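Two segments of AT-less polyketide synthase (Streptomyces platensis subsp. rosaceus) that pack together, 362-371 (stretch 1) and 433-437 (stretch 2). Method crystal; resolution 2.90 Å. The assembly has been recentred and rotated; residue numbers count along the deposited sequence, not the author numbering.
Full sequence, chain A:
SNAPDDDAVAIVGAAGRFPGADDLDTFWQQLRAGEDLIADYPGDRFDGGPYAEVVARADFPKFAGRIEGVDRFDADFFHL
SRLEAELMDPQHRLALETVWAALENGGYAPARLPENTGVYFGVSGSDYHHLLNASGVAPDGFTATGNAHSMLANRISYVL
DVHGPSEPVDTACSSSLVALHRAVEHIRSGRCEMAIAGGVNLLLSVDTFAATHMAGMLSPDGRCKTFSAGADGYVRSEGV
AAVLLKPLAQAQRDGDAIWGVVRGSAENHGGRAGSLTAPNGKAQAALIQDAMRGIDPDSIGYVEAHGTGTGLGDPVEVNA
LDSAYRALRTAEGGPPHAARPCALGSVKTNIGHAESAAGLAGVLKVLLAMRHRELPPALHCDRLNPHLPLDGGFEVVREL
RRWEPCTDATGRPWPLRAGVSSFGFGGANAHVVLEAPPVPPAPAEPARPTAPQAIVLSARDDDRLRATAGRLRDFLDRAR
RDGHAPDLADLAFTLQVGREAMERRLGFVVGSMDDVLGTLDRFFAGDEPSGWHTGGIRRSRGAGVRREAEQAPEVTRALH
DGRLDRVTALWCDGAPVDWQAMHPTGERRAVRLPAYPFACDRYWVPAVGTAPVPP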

# COMPACT_ATOMS: atom_id res chain seq x y z
N GLY A 362 17.33 2.48 9.53
CA GLY A 362 17.31 2.04 10.91
C GLY A 362 17.58 0.56 11.05
O GLY A 362 18.44 0.14 11.82
N VAL A 363 16.82 -0.25 10.31
CA VAL A 363 16.97 -1.70 10.40
C VAL A 363 18.39 -2.11 10.04
O VAL A 363 19.03 -2.85 10.79
CB VAL A 363 15.98 -2.45 9.48
CG1 VAL A 363 16.23 -3.95 9.56
CG2 VAL A 363 14.56 -2.15 9.87
N LEU A 364 18.89 -1.62 8.91
CA LEU A 364 20.20 -2.04 8.45
C LEU A 364 21.29 -1.60 9.41
O LEU A 364 22.25 -2.33 9.63
CB LEU A 364 20.46 -1.52 7.04
CG LEU A 364 19.43 -2.08 6.06
CD1 LEU A 364 19.70 -1.61 4.67
CD2 LEU A 364 19.37 -3.61 6.07
N LYS A 365 21.14 -0.43 10.00
CA LYS A 365 22.11 -0.01 11.01
C LYS A 365 22.18 -1.02 12.13
O LYS A 365 23.26 -1.35 12.60
CB LYS A 365 21.77 1.35 11.61
CG LYS A 365 22.24 1.48 13.05
CD LYS A 365 22.28 2.90 13.45
CE LYS A 365 22.23 3.07 14.94
NZ LYS A 365 22.14 4.54 15.25
N VAL A 366 21.02 -1.52 12.55
CA VAL A 366 20.96 -2.41 13.69
C VAL A 366 21.58 -3.76 13.31
O VAL A 366 22.42 -4.29 14.04
CB VAL A 366 19.51 -2.56 14.19
CG1 VAL A 366 19.38 -3.68 15.18
CG2 VAL A 366 19.07 -1.27 14.83
N LEU A 367 21.20 -4.29 12.15
CA LEU A 367 21.77 -5.54 11.64
C LEU A 367 23.28 -5.46 11.47
O LEU A 367 24.01 -6.44 11.67
CB LEU A 367 21.12 -5.93 10.30
CG LEU A 367 19.61 -6.20 10.31
CD1 LEU A 367 19.14 -6.45 8.92
CD2 LEU A 367 19.31 -7.40 11.15
N LEU A 368 23.76 -4.28 11.08
CA LEU A 368 25.18 -4.08 10.96
C LEU A 368 25.84 -4.05 12.33
O LEU A 368 26.94 -4.58 12.51
CB LEU A 368 25.47 -2.79 10.21
CG LEU A 368 25.39 -2.99 8.71
CD1 LEU A 368 25.49 -1.67 7.98
CD2 LEU A 368 26.50 -3.93 8.31
N ALA A 369 25.17 -3.43 13.29
CA ALA A 369 25.66 -3.35 14.65
C ALA A 369 25.73 -4.73 15.25
O ALA A 369 26.65 -5.05 16.00
CB ALA A 369 24.77 -2.47 15.48
N MSE A 370 24.74 -5.55 14.91
CA MSE A 370 24.70 -6.94 15.33
C MSE A 370 25.87 -7.74 14.78
O MSE A 370 26.48 -8.53 15.50
CB MSE A 370 23.39 -7.57 14.90
CG MSE A 370 22.21 -7.17 15.75
SE MSE A 370 20.56 -8.07 15.27
CE MSE A 370 19.48 -7.49 16.77
N ARG A 371 26.16 -7.56 13.49
CA ARG A 371 27.29 -8.22 12.87
C ARG A 371 28.58 -7.96 13.65
O ARG A 371 29.34 -8.88 13.99
CB ARG A 371 27.45 -7.75 11.42
CG ARG A 371 28.30 -8.65 10.55
CD ARG A 371 27.92 -8.51 9.10
NE ARG A 371 28.98 -7.89 8.30
CZ ARG A 371 28.85 -7.60 7.00
NH1 ARG A 371 27.70 -7.84 6.37
NH2 ARG A 371 29.87 -7.04 6.34
N VAL A 433 10.74 -5.64 16.02
CA VAL A 433 11.73 -6.18 16.95
C VAL A 433 12.63 -7.23 16.28
O VAL A 433 12.16 -8.28 15.83
CB VAL A 433 11.08 -6.80 18.20
CG1 VAL A 433 12.14 -7.38 19.10
CG2 VAL A 433 10.28 -5.77 18.95
N LEU A 434 13.93 -6.94 16.24
CA LEU A 434 14.91 -7.80 15.57
C LEU A 434 15.72 -8.64 16.55
O LEU A 434 15.90 -8.27 17.71
CB LEU A 434 15.86 -6.96 14.74
CG LEU A 434 15.26 -5.98 13.74
CD1 LEU A 434 16.26 -4.94 13.42
CD2 LEU A 434 14.89 -6.69 12.51
N GLU A 435 16.23 -9.77 16.08
CA GLU A 435 17.04 -10.63 16.91
C GLU A 435 18.25 -11.10 16.11
O GLU A 435 18.15 -11.30 14.90
CB GLU A 435 16.22 -11.81 17.42
CG GLU A 435 16.95 -12.69 18.40
CD GLU A 435 16.35 -14.07 18.50
OE1 GLU A 435 16.83 -14.95 17.74
OE2 GLU A 435 15.42 -14.26 19.32
N ALA A 436 19.39 -11.28 16.77
CA ALA A 436 20.62 -11.67 16.08
C ALA A 436 20.49 -13.03 15.41
O ALA A 436 19.77 -13.90 15.89
CB ALA A 436 21.77 -11.67 17.05
N PRO A 437 21.20 -13.23 14.29
CA PRO A 437 21.09 -14.51 13.61
C PRO A 437 21.64 -15.64 14.45
O PRO A 437 22.57 -15.43 15.23
CB PRO A 437 21.91 -14.31 12.33
CG PRO A 437 22.86 -13.25 12.67
CD PRO A 437 22.17 -12.34 13.63

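This is a small contact of apolar side chains, packed partly against backbone, in which one side of a helix rests against the end of a strand and the residues that follow it, held by van der Waals packing with no hydrogen bond across the interface. The helix, 362-371, and the strand, 433-435, run in nearly the same direction, their axes 24° apart and 9.8 Å from each other at closest approach. That spacing leaves room for a layer of side chains between the two backbones, and together the stretches bury 274 Å².

Leu-434 is the centre of the layer. Its CA-to-CB bond points toward the helix, and its branched end meets two valines about one helical turn apart: CD1 of Leu-434 lies 4.0 Å from CG1 of Val-363 and 3.8 Å from CG1 of Val-366. A leucine suits this place because its extra carbon carries the methyls out from the strand, while the short, beta-branched valines present methyl groups close to the helix backbone. Both valines adopt the t rotamer. Val-366 points toward the strand and Val-363 sideways, yet the same methyl of Leu-434 reaches both.

Further along the helix, Met-370, present as selenomethionine, packs against Leu-434 and the main chain just beyond it. Its m, t, t conformation extends the unbranched chain over the backbone of stretch 2, so that CE of Met-370 stands 3.8 Å from O of Leu-434 and 3.9 Å from C of Glu-435. These are packing distances; a methyl lying against peptide groups fills space without demanding a polar partner. The same CE is 4.2 Å from CB of Leu-434, which joins the methionine to the leucine-valine cluster.

The selenium takes up the contact just past the end of the strand. SE of Met-370 is 3.7 Å from CA of Ala-436 and 4.2 Å from its CB. Alanine adds only a methyl beside this close approach, and the selenium lies nearer to its CA than to its CB; this is also the pair whose CA atoms are nearest, with CA of Met-370 6.3 Å from CA of Ala-436.

Alternation along the strand explains the part of Glu-435. Its CA-to-CB bond points away from the helix, so it offers mainly backbone to Met-370, and its carboxylate atom OE2 is hydrogen-bonded elsewhere in the structure. The helix satisfies its main chain internally: Met-370 N donates to Val-366 O at 2.8 Å, and what the helix offers to stretch 2 is side chains.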